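Side-chain contacts in ABC transporter binding protein AcbH (Actinoplanes, PDB 3OO8), which binds beta-D-galactopyranose outside the cell as the solute receptor of an ABC transporter: residues E163-L168 / R230-Y235; F303-K308 / A314-L319; D205-L210 / E372-P377; Q51-T54 / P59-V62; S34-E39 / L85-A90. The protein carries 2 engineered substitutions. All blocks are in the same frame, centred on the assembly; numbering follows the deposited sequence.

Interaction 1. Residues E163-L168 / R230-Y235; sequences EAFIAL and RELAAY
Ile166 stands against Tyr235 and Glu231, and this small cluster carries most of the contact. Its CD1 meets the ring of Tyr235 at CE2, 4.0 Å away, and the two side chains cross at about a right angle. CG1 of Ile166 lies beside the backbone N and anti to the carbonyl carbon (chi1 -67°). With chi2 at -59° as well, CD1 reaches the tyrosine, while CG2 comes 3.7 Å from OE2 of Glu231. The glutamate reaches over with an extended chain and meets the isoleucine from the opposite direction. Its other oxygen, OE1, is hydrogen-bonded to Trp162 NE1, and Tyr235 OH is bonded to Arg170. The contact thus joins helix 162-174 to helix 220-232 and the residues that follow it in the class 2 solute-binding fold. Replacing Ile166 with an alanine would probably leave a gap beside the Tyr235 ring and take away the apolar surface beside the Glu231 carboxylate. One residue earlier, Phe165 contributes a second apolar touch. Its CE2 lies 3.8 Å from CD1 of the buried Leu232, at a slant to the ring. Leu180, on strand 178-181, packs against both Phe165 and Leu232.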
# COMPACT_ATOMS: atom_id res chain seq x y z
N GLU A 163 -0.53 -10.90 22.25
CA GLU A 163 -0.04 -11.08 23.63
C GLU A 163 1.47 -11.15 23.65
O GLU A 163 2.10 -10.56 24.54
CB GLU A 163 -0.68 -12.30 24.33
CG GLU A 163 -0.26 -13.67 23.79
CD GLU A 163 1.08 -14.20 24.37
OE1 GLU A 163 1.58 -15.25 23.90
OE2 GLU A 163 1.63 -13.57 25.30
N ALA A 164 2.07 -11.82 22.67
CA ALA A 164 3.54 -11.95 22.65
C ALA A 164 4.16 -10.60 22.30
O ALA A 164 5.20 -10.20 22.84
CB ALA A 164 3.97 -13.02 21.67
N PHE A 165 3.45 -9.85 21.46
CA PHE A 165 3.88 -8.52 21.02
C PHE A 165 3.96 -7.53 22.19
O PHE A 165 4.94 -6.79 22.34
CB PHE A 165 2.88 -8.05 19.95
CG PHE A 165 3.25 -6.76 19.26
CD1 PHE A 165 4.47 -6.62 18.59
CD2 PHE A 165 2.35 -5.70 19.22
CE1 PHE A 165 4.78 -5.47 17.93
CE2 PHE A 165 2.66 -4.51 18.56
CZ PHE A 165 3.88 -4.40 17.90
N ILE A 166 2.93 -7.55 23.03
CA ILE A 166 2.86 -6.65 24.16
C ILE A 166 3.91 -7.10 25.16
O ILE A 166 4.60 -6.27 25.76
CB ILE A 166 1.46 -6.58 24.75
CG1 ILE A 166 0.51 -5.93 23.74
CG2 ILE A 166 1.45 -5.84 26.11
CD1 ILE A 166 0.90 -4.52 23.31
N ALA A 167 4.06 -8.41 25.31
CA ALA A 167 5.06 -8.93 26.27
C ALA A 167 6.47 -8.51 25.83
O ALA A 167 7.33 -8.15 26.67
CB ALA A 167 4.94 -10.47 26.39
N LEU A 168 6.72 -8.55 24.52
CA LEU A 168 8.00 -8.11 23.96
C LEU A 168 8.23 -6.62 24.15
O LEU A 168 9.33 -6.18 24.56
CB LEU A 168 8.06 -8.47 22.48
CG LEU A 168 9.28 -8.02 21.67
CD1 LEU A 168 10.58 -8.62 22.24
CD2 LEU A 168 9.08 -8.36 20.23
N ARG A 230 -5.19 2.51 22.38
CA ARG A 230 -4.87 3.07 23.71
C ARG A 230 -3.83 2.21 24.38
O ARG A 230 -2.92 2.73 25.05
CB ARG A 230 -6.13 3.23 24.59
CG ARG A 230 -6.96 4.43 24.15
CD ARG A 230 -8.31 4.56 24.86
NE ARG A 230 -8.23 4.46 26.31
CZ ARG A 230 -8.94 3.59 27.03
NH1 ARG A 230 -9.80 2.75 26.44
NH2 ARG A 230 -8.82 3.58 28.35
N GLU A 231 -3.95 0.90 24.22
CA GLU A 231 -2.96 -0.01 24.79
C GLU A 231 -1.62 0.12 24.07
O GLU A 231 -0.56 0.32 24.70
CB GLU A 231 -3.40 -1.46 24.76
CG GLU A 231 -2.27 -2.35 25.25
CD GLU A 231 -2.63 -3.80 25.46
OE1 GLU A 231 -3.58 -4.29 24.80
OE2 GLU A 231 -1.94 -4.44 26.26
N LEU A 232 -1.67 0.04 22.75
CA LEU A 232 -0.48 0.14 21.91
C LEU A 232 0.35 1.40 22.19
O LEU A 232 1.58 1.34 22.19
CB LEU A 232 -0.87 0.09 20.41
CG LEU A 232 0.28 0.10 19.39
CD1 LEU A 232 1.19 -1.11 19.47
CD2 LEU A 232 -0.27 0.28 17.97
N ALA A 233 -0.34 2.52 22.38
CA ALA A 233 0.29 3.82 22.53
C ALA A 233 1.19 3.88 23.75
O ALA A 233 2.12 4.71 23.78
CB ALA A 233 -0.77 4.93 22.59
N ALA A 234 0.95 3.01 24.73
CA ALA A 234 1.84 2.92 25.90
C ALA A 234 3.27 2.58 25.48
O ALA A 234 4.23 2.84 26.22
CB ALA A 234 1.34 1.87 26.88
N TYR A 235 3.41 1.92 24.33
CA TYR A 235 4.71 1.43 23.86
C TYR A 235 5.23 2.16 22.64
O TYR A 235 6.27 1.79 22.10
CB TYR A 235 4.67 -0.08 23.61
CG TYR A 235 4.05 -0.75 24.81
CD1 TYR A 235 4.74 -0.80 26.01
CD2 TYR A 235 2.75 -1.23 24.78
CE1 TYR A 235 4.17 -1.34 27.14
CE2 TYR A 235 2.18 -1.79 25.90
CZ TYR A 235 2.89 -1.85 27.08
OH TYR A 235 2.33 -2.40 28.22

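Interaction 2. Residues F303-K308 / A314-L319; sequences FILPKK and AAKKVL
Leu305 pushes its CD1 methyl against helix 312-322, and the closest approach is to CG of Lys316, at 3.6 Å. The two side chains cross at about a right angle, and the leucine methyl rests on the aliphatic part of the lysine. The same CD1 meets CD1 of Leu319 at 4.1 Å, and CG of Leu305 faces CB of Ala315. Leu319 is turned with CG beside the backbone N (chi1 -73°). Its branches then divide the work: CD1 goes to Leu305 and CD2 goes to Phe303, where it lies 3.8 Å from CB. The Phe303 ring itself leads away from the helix and meets the ring of Phe32. Leu85 of the neighbouring strand 85-89 packs on Leu305, Ala315 and Leu319, which makes this the buried side. The solvent side begins beyond CG of Lys316, a partly exposed residue. Its chain is extended from there and carries NZ past the leucine to a salt bridge with Asp108. Helix 312-322 is therefore packed against strand 301-304 and the residues after it by apolar contacts, while the charge of Lys316 is paired beyond the two segments.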
# COMPACT_ATOMS: atom_id res chain seq x y z
N PHE A 303 -1.97 -0.54 -14.31
CA PHE A 303 -2.35 0.15 -15.54
C PHE A 303 -3.81 -0.09 -15.85
O PHE A 303 -4.36 -1.13 -15.49
CB PHE A 303 -1.49 -0.36 -16.71
CG PHE A 303 -0.03 -0.25 -16.40
CD1 PHE A 303 0.63 0.93 -16.62
CD2 PHE A 303 0.65 -1.34 -15.83
CE1 PHE A 303 1.98 1.07 -16.26
CE2 PHE A 303 2.01 -1.22 -15.47
CZ PHE A 303 2.68 -0.01 -15.70
N ILE A 304 -4.40 0.93 -16.46
CA ILE A 304 -5.80 0.90 -16.86
C ILE A 304 -5.94 1.23 -18.35
O ILE A 304 -5.03 1.78 -18.99
CB ILE A 304 -6.63 1.93 -16.08
CG1 ILE A 304 -6.06 3.35 -16.32
CG2 ILE A 304 -6.71 1.52 -14.61
CD1 ILE A 304 -6.83 4.49 -15.61
N LEU A 305 -7.12 0.91 -18.88
CA LEU A 305 -7.45 1.17 -20.28
C LEU A 305 -8.62 2.18 -20.36
O LEU A 305 -9.80 1.78 -20.20
CB LEU A 305 -7.86 -0.15 -20.93
CG LEU A 305 -7.70 -0.30 -22.47
CD1 LEU A 305 -7.86 -1.78 -22.90
CD2 LEU A 305 -8.66 0.63 -23.25
N PRO A 306 -8.32 3.46 -20.60
CA PRO A 306 -9.37 4.49 -20.64
C PRO A 306 -10.41 4.17 -21.70
O PRO A 306 -10.03 3.87 -22.84
CB PRO A 306 -8.60 5.75 -21.01
CG PRO A 306 -7.22 5.53 -20.35
CD PRO A 306 -6.98 4.07 -20.69
N LYS A 307 -11.68 4.16 -21.32
CA LYS A 307 -12.73 3.89 -22.32
C LYS A 307 -12.62 4.80 -23.55
O LYS A 307 -12.84 4.34 -24.68
CB LYS A 307 -14.14 3.99 -21.72
CG LYS A 307 -15.23 3.61 -22.74
CD LYS A 307 -16.64 3.70 -22.18
CE LYS A 307 -17.00 2.52 -21.28
NZ LYS A 307 -18.36 2.67 -20.64
N LYS A 308 -12.29 6.07 -23.33
CA LYS A 308 -12.19 7.07 -24.40
C LYS A 308 -10.85 7.02 -25.13
O LYS A 308 -10.61 7.78 -26.09
CB LYS A 308 -12.52 8.48 -23.90
CG LYS A 308 -13.95 8.68 -23.42
CD LYS A 308 -14.26 10.17 -23.23
CE LYS A 308 -14.57 10.82 -24.58
NZ LYS A 308 -14.56 12.32 -24.55
N ALA A 314 -4.91 -3.06 -29.62
CA ALA A 314 -3.46 -3.05 -29.50
C ALA A 314 -3.09 -2.81 -28.04
O ALA A 314 -2.12 -3.39 -27.52
CB ALA A 314 -2.83 -1.98 -30.41
N ALA A 315 -3.89 -1.98 -27.38
CA ALA A 315 -3.61 -1.65 -25.95
C ALA A 315 -3.73 -2.92 -25.11
O ALA A 315 -2.96 -3.16 -24.18
CB ALA A 315 -4.59 -0.58 -25.44
N LYS A 316 -4.71 -3.75 -25.44
CA LYS A 316 -4.88 -5.00 -24.71
C LYS A 316 -3.70 -5.94 -24.89
O LYS A 316 -3.36 -6.66 -23.97
CB LYS A 316 -6.20 -5.68 -25.11
CG LYS A 316 -7.42 -5.00 -24.52
CD LYS A 316 -8.72 -5.62 -25.09
CE LYS A 316 -9.94 -4.97 -24.47
NZ LYS A 316 -11.19 -5.56 -25.12
N LYS A 317 -3.05 -5.93 -26.06
CA LYS A 317 -1.90 -6.81 -26.25
C LYS A 317 -0.76 -6.35 -25.35
O LYS A 317 -0.06 -7.17 -24.78
CB LYS A 317 -1.39 -6.79 -27.70
CG LYS A 317 -2.34 -7.43 -28.70
CD LYS A 317 -1.62 -7.67 -30.05
CE LYS A 317 -0.44 -8.64 -29.90
NZ LYS A 317 0.23 -9.05 -31.19
N VAL A 318 -0.63 -5.03 -25.22
CA VAL A 318 0.42 -4.46 -24.37
C VAL A 318 0.11 -4.81 -22.91
O VAL A 318 1.01 -5.17 -22.14
CB VAL A 318 0.64 -2.95 -24.63
CG1 VAL A 318 1.66 -2.38 -23.62
CG2 VAL A 318 1.20 -2.72 -26.03
N LEU A 319 -1.15 -4.70 -22.51
CA LEU A 319 -1.50 -5.11 -21.14
C LEU A 319 -1.19 -6.59 -20.87
O LEU A 319 -0.76 -6.94 -19.78
CB LEU A 319 -2.98 -4.83 -20.85
CG LEU A 319 -3.41 -3.38 -20.64
CD1 LEU A 319 -4.95 -3.27 -20.50
CD2 LEU A 319 -2.72 -2.69 -19.44

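Interaction 3. Residues D205-L210 / E372-P377; sequences DYHIKL and ERDTVP. Engineered in segment 372-377: Glu372 (natural residue Asp).
His207 and Ile208 of helix 204-212 meet the other segment at a single residue, Asp374. The segment begins with Glu372, an engineered residue that is Asp in the natural sequence. Its side chain packs on helix 377-392, on Ala380, Asn381 and Ile384. Arg373 follows, and its guanidinium group forms a salt bridge with Asp301 and a cation-pi contact with Phe89. Its NE is hydrogen-bonded to a glycerol, probably from the crystallisation liquor. Asp374 is the residue that points toward the helix. Its carboxylate splits its contacts. OD1 rests 4.0 Å from CD1 of Ile208, a van der Waals contact of a methyl with a carboxylate oxygen. OD2 lies at the edge of the His207 ring, but NE2 is 4.4 Å from it, too far for a direct bond. One water fills the step. It donates to Asp374 OD2 at 2.8 Å and is hydrogen-bonded to His207 NE2 at 2.8 Å, in the plane of the ring. His207 has CG anti to its backbone N (chi1 -179°), which carries the ring across to this water. OD2 also accepts from the backbone N of Gln369, so two bonds grip this buried oxygen, while His207 ND1 is bonded to Asn198. Thr375 leaves the helical conformation, and its OG1 is bonded to Met211 O. Val376 then takes the N-cap position of helix 377-392. Asp374 of the water-bridged pair ends the short helix 371-374, next in sequence to Arg373 and the engineered Glu372, which lie at positions of the beta-D-galactose site.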
# COMPACT_ATOMS: atom_id res chain seq x y z
N ASP A 205 -13.14 -6.98 4.85
CA ASP A 205 -14.43 -6.55 4.33
C ASP A 205 -14.99 -5.35 5.09
O ASP A 205 -15.45 -4.36 4.49
CB ASP A 205 -15.43 -7.70 4.36
CG ASP A 205 -15.13 -8.77 3.32
OD1 ASP A 205 -14.40 -8.47 2.33
OD2 ASP A 205 -15.62 -9.90 3.50
N TYR A 206 -14.89 -5.40 6.41
CA TYR A 206 -15.28 -4.25 7.24
C TYR A 206 -14.42 -3.01 7.00
O TYR A 206 -14.93 -1.89 6.92
CB TYR A 206 -15.14 -4.62 8.73
CG TYR A 206 -15.53 -3.52 9.70
CD1 TYR A 206 -16.83 -3.44 10.21
CD2 TYR A 206 -14.60 -2.60 10.18
CE1 TYR A 206 -17.18 -2.43 11.10
CE2 TYR A 206 -14.95 -1.58 11.03
CZ TYR A 206 -16.23 -1.52 11.54
OH TYR A 206 -16.59 -0.55 12.43
N HIS A 207 -13.09 -3.17 6.92
CA HIS A 207 -12.24 -2.03 6.63
C HIS A 207 -12.64 -1.35 5.33
O HIS A 207 -12.80 -0.12 5.33
CB HIS A 207 -10.76 -2.45 6.63
CG HIS A 207 -9.81 -1.32 6.36
ND1 HIS A 207 -9.59 -0.27 7.23
CD2 HIS A 207 -8.96 -1.12 5.31
CE1 HIS A 207 -8.68 0.54 6.71
NE2 HIS A 207 -8.29 0.05 5.55
N ILE A 208 -12.88 -2.12 4.26
CA ILE A 208 -13.27 -1.52 2.99
C ILE A 208 -14.65 -0.84 3.08
O ILE A 208 -14.84 0.25 2.54
CB ILE A 208 -13.17 -2.52 1.78
CG1 ILE A 208 -11.76 -3.10 1.67
CG2 ILE A 208 -13.50 -1.81 0.48
CD1 ILE A 208 -10.65 -2.01 1.58
N LYS A 209 -15.59 -1.46 3.80
CA LYS A 209 -16.91 -0.85 4.01
C LYS A 209 -16.76 0.49 4.71
O LYS A 209 -17.40 1.48 4.31
CB LYS A 209 -17.82 -1.76 4.82
CG LYS A 209 -18.45 -2.92 4.04
CD LYS A 209 -19.28 -3.75 5.01
CE LYS A 209 -20.06 -4.83 4.28
NZ LYS A 209 -20.77 -5.65 5.30
N LEU A 210 -15.89 0.53 5.72
CA LEU A 210 -15.65 1.77 6.43
C LEU A 210 -15.05 2.82 5.49
O LEU A 210 -15.46 3.98 5.48
CB LEU A 210 -14.72 1.56 7.64
CG LEU A 210 -14.45 2.79 8.52
CD1 LEU A 210 -15.72 3.32 9.19
CD2 LEU A 210 -13.37 2.53 9.56
N GLU A 372 -5.00 6.30 2.25
CA GLU A 372 -5.03 7.34 1.22
C GLU A 372 -5.53 6.90 -0.16
O GLU A 372 -5.94 7.75 -0.97
CB GLU A 372 -3.65 7.97 1.09
CG GLU A 372 -3.28 8.77 2.29
CD GLU A 372 -3.44 10.24 2.09
OE1 GLU A 372 -4.42 10.67 1.40
OE2 GLU A 372 -2.56 10.95 2.61
N ARG A 373 -5.47 5.60 -0.43
CA ARG A 373 -5.93 5.06 -1.71
C ARG A 373 -7.22 4.28 -1.55
O ARG A 373 -7.96 4.11 -2.52
CB ARG A 373 -4.85 4.16 -2.32
CG ARG A 373 -3.61 4.92 -2.74
CD ARG A 373 -2.61 3.96 -3.36
NE ARG A 373 -1.49 4.68 -3.97
CZ ARG A 373 -0.59 4.10 -4.78
NH1 ARG A 373 -0.72 2.82 -5.06
NH2 ARG A 373 0.39 4.80 -5.33
N ASP A 374 -7.52 3.82 -0.33
CA ASP A 374 -8.76 3.03 -0.17
C ASP A 374 -10.02 3.87 0.07
O ASP A 374 -11.14 3.37 -0.09
CB ASP A 374 -8.62 1.97 0.94
CG ASP A 374 -7.87 0.73 0.48
OD1 ASP A 374 -8.17 0.27 -0.66
OD2 ASP A 374 -7.09 0.20 1.29
N THR A 375 -9.83 5.11 0.50
CA THR A 375 -10.96 6.02 0.67
C THR A 375 -10.72 7.23 -0.23
O THR A 375 -9.71 7.29 -0.95
CB THR A 375 -11.17 6.44 2.16
OG1 THR A 375 -12.45 7.09 2.29
CG2 THR A 375 -10.07 7.36 2.67
N VAL A 376 -11.64 8.18 -0.23
CA VAL A 376 -11.36 9.38 -1.00
C VAL A 376 -10.37 10.31 -0.30
O VAL A 376 -10.28 10.34 0.93
CB VAL A 376 -12.62 10.16 -1.42
CG1 VAL A 376 -13.67 9.20 -1.98
CG2 VAL A 376 -13.17 10.92 -0.26
N PRO A 377 -9.61 11.08 -1.08
CA PRO A 377 -8.60 11.92 -0.47
C PRO A 377 -9.08 12.82 0.67
O PRO A 377 -8.39 12.96 1.68
CB PRO A 377 -8.07 12.73 -1.65
CG PRO A 377 -8.18 11.74 -2.79
CD PRO A 377 -9.47 11.02 -2.56
O HOH W 1 -6.25 0.91 3.82

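Interaction 4. Residues Q51-T54 / P59-V62; sequences QATT and PVTV
Thr53 points its side chain from helix 39-56 at the start of the next strand, where it meets Pro59 and Val60. Both branches of the threonine take part. OG1 is beside the backbone N and anti to the carbonyl carbon (chi1 -60°), and CG2 is anti to the backbone N. Set this way, OG1 lies 3.6 Å from CA of Pro59, and CG2 lies 3.8 Å from the same atom. Both branches thus rest on CA of Pro59, whose CB points away from the helix. Val60 is turned the other way, toward the helix, and offers CG2 to Thr53 OG1 at 3.8 Å. The contact lies at the turn of a beta-alpha-beta unit made of strand 30-34, helix 39-56 and strand 60-64, where the chain leaves the helix and enters the second strand. The hydroxyl has its polar partners close by in the chain: OG1 is hydrogen-bonded to Val58 O, just before the strand, and to Met49 O, one turn back in the helix. A valine in place of Thr53 would probably leave the Val58 carbonyl without this partner and loosen the tie between the helix end and the turn. Val60 also packs on Met49, and on Ile30 and Phe32 of strand 30-34. The backbone of Pro59 is hydrogen-bonded to Ile30, which places the segment at the start of the parallel pairing between the two strands.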
# COMPACT_ATOMS: atom_id res chain seq x y z
N GLN A 51 10.70 -3.22 -24.53
CA GLN A 51 10.58 -4.67 -24.43
C GLN A 51 9.16 -5.13 -24.84
O GLN A 51 9.00 -6.15 -25.52
CB GLN A 51 11.01 -5.18 -23.05
CG GLN A 51 12.47 -4.88 -22.69
CD GLN A 51 12.97 -5.79 -21.56
OE1 GLN A 51 12.63 -6.97 -21.52
NE2 GLN A 51 13.79 -5.26 -20.69
N ALA A 52 8.14 -4.34 -24.48
CA ALA A 52 6.75 -4.63 -24.86
C ALA A 52 6.57 -4.62 -26.37
O ALA A 52 5.93 -5.51 -26.95
CB ALA A 52 5.79 -3.63 -24.18
N THR A 53 7.13 -3.61 -27.03
CA THR A 53 7.07 -3.59 -28.49
C THR A 53 7.81 -4.78 -29.11
O THR A 53 7.30 -5.45 -30.00
CB THR A 53 7.60 -2.26 -29.03
OG1 THR A 53 6.80 -1.20 -28.50
CG2 THR A 53 7.57 -2.22 -30.55
N THR A 54 9.00 -5.07 -28.62
CA THR A 54 9.75 -6.20 -29.17
C THR A 54 8.94 -7.50 -29.09
O THR A 54 8.93 -8.30 -30.05
CB THR A 54 11.09 -6.34 -28.41
OG1 THR A 54 11.81 -5.11 -28.49
CG2 THR A 54 11.93 -7.47 -28.98
N PRO A 59 3.90 -0.73 -31.38
CA PRO A 59 4.79 0.37 -30.98
C PRO A 59 4.10 1.27 -29.95
O PRO A 59 2.87 1.32 -29.93
CB PRO A 59 5.07 1.13 -32.30
CG PRO A 59 4.56 0.19 -33.39
CD PRO A 59 3.45 -0.61 -32.77
N VAL A 60 4.88 1.91 -29.09
CA VAL A 60 4.33 2.72 -28.00
C VAL A 60 4.97 4.09 -27.94
O VAL A 60 6.20 4.23 -27.96
CB VAL A 60 4.58 2.04 -26.62
CG1 VAL A 60 3.93 2.81 -25.46
CG2 VAL A 60 4.07 0.59 -26.63
N THR A 61 4.12 5.11 -27.81
CA THR A 61 4.58 6.45 -27.48
C THR A 61 4.20 6.78 -26.05
O THR A 61 3.01 6.79 -25.73
CB THR A 61 3.95 7.52 -28.42
OG1 THR A 61 4.51 7.33 -29.72
CG2 THR A 61 4.36 8.92 -27.94
N VAL A 62 5.20 7.07 -25.22
CA VAL A 62 4.94 7.36 -23.81
C VAL A 62 4.79 8.86 -23.65
O VAL A 62 5.70 9.63 -23.97
CB VAL A 62 6.06 6.84 -22.88
CG1 VAL A 62 5.69 7.12 -21.43
CG2 VAL A 62 6.26 5.35 -23.05

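Interaction 5. Residues S34-E39 / L85-A90; sequences SNYSDE and LATWFA
The loop that follows strand 30-34 packs on the middle of the neighbouring parallel strand 85-89, at Thr87, beside the galactose site. The backbone N of Asn35 donates to Thr87 OG1 at 3.0 Å, with an N-H...O angle of 147°. Thr87 OG1 lies between its own backbone N and carbonyl carbon (chi1 50°), a setting that turns the hydroxyl to the loop. The carboxamide of Asn35 leans over the same threonine: CG is 3.2 Å from OG1, and the two side chains cross obliquely. OD1 also comes near OG1, but the angle is poor for a bond. The other branch of Thr87, CG2, meets CE2 of the Tyr36 ring at 3.8 Å, at a slant. The amide nitrogen of Asn35 has two uses. ND2 donates to a water at 3.0 Å, and that water donates in turn to Trp88 O, linking loop and strand a second time. ND2 is also hydrogen-bonded to Gln71 OE1, consistent with a second-shell role for Asn35. Ser34, at the end of the strand, starts an ST turn, its OG accepting from the backbone N of Tyr36 at 3.1 Å. Tyr36 is itself the centre of an inverse gamma turn, and its OH is bonded to Tyr138. The contact thus holds a loop to a parallel strand in the sheet of this solute-binding fold, next to Gln71 and His67 of the galactose site.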
# COMPACT_ATOMS: atom_id res chain seq x y z
N SER A 34 1.60 8.33 -18.76
CA SER A 34 2.44 7.89 -17.67
C SER A 34 2.74 8.95 -16.61
O SER A 34 3.18 10.05 -16.93
CB SER A 34 3.77 7.36 -18.24
OG SER A 34 4.69 7.07 -17.20
N ASN A 35 2.51 8.58 -15.36
CA ASN A 35 2.85 9.41 -14.21
C ASN A 35 4.25 9.09 -13.68
O ASN A 35 4.64 9.56 -12.60
CB ASN A 35 1.76 9.27 -13.14
CG ASN A 35 1.70 7.85 -12.54
OD1 ASN A 35 2.60 7.05 -12.79
ND2 ASN A 35 0.69 7.56 -11.71
N TYR A 36 5.04 8.31 -14.41
CA TYR A 36 6.41 8.04 -13.96
C TYR A 36 7.31 9.20 -14.41
O TYR A 36 7.97 9.13 -15.44
CB TYR A 36 6.95 6.71 -14.49
CG TYR A 36 6.26 5.47 -13.95
CD1 TYR A 36 6.25 5.21 -12.59
CD2 TYR A 36 5.65 4.55 -14.81
CE1 TYR A 36 5.65 4.09 -12.09
CE2 TYR A 36 5.04 3.39 -14.32
CZ TYR A 36 5.03 3.18 -12.96
OH TYR A 36 4.45 2.07 -12.41
N SER A 37 7.33 10.25 -13.61
CA SER A 37 8.09 11.44 -14.00
C SER A 37 9.46 11.50 -13.32
O SER A 37 10.37 12.14 -13.83
CB SER A 37 7.26 12.72 -13.74
OG SER A 37 6.96 12.87 -12.36
N ASP A 38 9.63 10.81 -12.19
CA ASP A 38 10.96 10.74 -11.53
C ASP A 38 11.95 10.02 -12.46
O ASP A 38 11.58 9.12 -13.23
CB ASP A 38 10.92 10.05 -10.17
CG ASP A 38 10.21 10.86 -9.10
OD1 ASP A 38 9.95 12.06 -9.29
OD2 ASP A 38 9.90 10.26 -8.05
N GLU A 39 13.22 10.42 -12.39
CA GLU A 39 14.22 9.94 -13.32
C GLU A 39 14.31 8.40 -13.41
O GLU A 39 14.25 7.85 -14.49
CB GLU A 39 15.58 10.58 -12.97
CG GLU A 39 16.75 10.13 -13.81
CD GLU A 39 17.29 8.79 -13.38
OE1 GLU A 39 17.38 8.56 -12.15
OE2 GLU A 39 17.61 7.97 -14.26
N LEU A 85 -3.66 3.63 -23.03
CA LEU A 85 -3.43 3.01 -21.74
C LEU A 85 -2.94 4.10 -20.81
O LEU A 85 -2.43 5.12 -21.26
CB LEU A 85 -2.29 1.97 -21.84
CG LEU A 85 -2.72 0.73 -22.61
CD1 LEU A 85 -1.60 -0.31 -22.74
CD2 LEU A 85 -3.94 0.09 -21.91
N ALA A 86 -3.09 3.89 -19.51
CA ALA A 86 -2.54 4.81 -18.53
C ALA A 86 -2.08 4.16 -17.22
O ALA A 86 -2.54 3.12 -16.82
CB ALA A 86 -3.56 5.95 -18.23
N THR A 87 -1.12 4.78 -16.57
CA THR A 87 -0.73 4.37 -15.26
C THR A 87 -1.77 4.72 -14.20
O THR A 87 -2.27 5.84 -14.18
CB THR A 87 0.51 5.16 -14.84
OG1 THR A 87 0.30 6.57 -15.06
CG2 THR A 87 1.72 4.69 -15.67
N TRP A 88 -2.08 3.79 -13.32
CA TRP A 88 -2.95 4.13 -12.19
C TRP A 88 -2.62 3.18 -11.04
O TRP A 88 -1.53 2.64 -10.97
CB TRP A 88 -4.45 4.14 -12.58
CG TRP A 88 -5.28 4.88 -11.56
CD1 TRP A 88 -6.29 4.38 -10.79
CD2 TRP A 88 -5.11 6.25 -11.18
NE1 TRP A 88 -6.75 5.36 -9.94
CE2 TRP A 88 -6.05 6.51 -10.15
CE3 TRP A 88 -4.25 7.28 -11.58
CZ2 TRP A 88 -6.14 7.77 -9.51
CZ3 TRP A 88 -4.37 8.55 -10.96
CH2 TRP A 88 -5.30 8.76 -9.94
N PHE A 89 -3.58 2.93 -10.15
CA PHE A 89 -3.29 2.03 -9.02
C PHE A 89 -4.61 1.56 -8.41
O PHE A 89 -5.67 2.18 -8.63
CB PHE A 89 -2.45 2.78 -7.97
CG PHE A 89 -2.95 4.17 -7.68
CD1 PHE A 89 -3.97 4.40 -6.75
CD2 PHE A 89 -2.38 5.26 -8.32
CE1 PHE A 89 -4.41 5.70 -6.47
CE2 PHE A 89 -2.82 6.54 -8.06
CZ PHE A 89 -3.83 6.76 -7.16
N ALA A 90 -4.55 0.47 -7.66
CA ALA A 90 -5.73 -0.09 -7.02
C ALA A 90 -6.34 0.88 -5.99
O ALA A 90 -5.65 1.77 -5.45
CB ALA A 90 -5.40 -1.46 -6.38
O HOH W 2 0.60 4.72 -10.68

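In the fold
From the N terminus, interaction 5 closes the first large loop, bringing the turn after strand 30-34 to strand 85-89. Interaction 4 is nested inside it and ties helix 39-56 to strand 60-64; the two touch through Val62 and Ser34. Interaction 1 follows, joining helices 162-174 and 220-232 on the opposite side of the chain's centre, about 39 Å from interaction 5 between centres. Interaction 3 opens within that loop and crosses it, running on to 372-377. Interaction 2 is nested inside interaction 3. It returns to the first sheet, where strand 301-304 neighbours strand 85-89. Interactions 3 and 5 also touch.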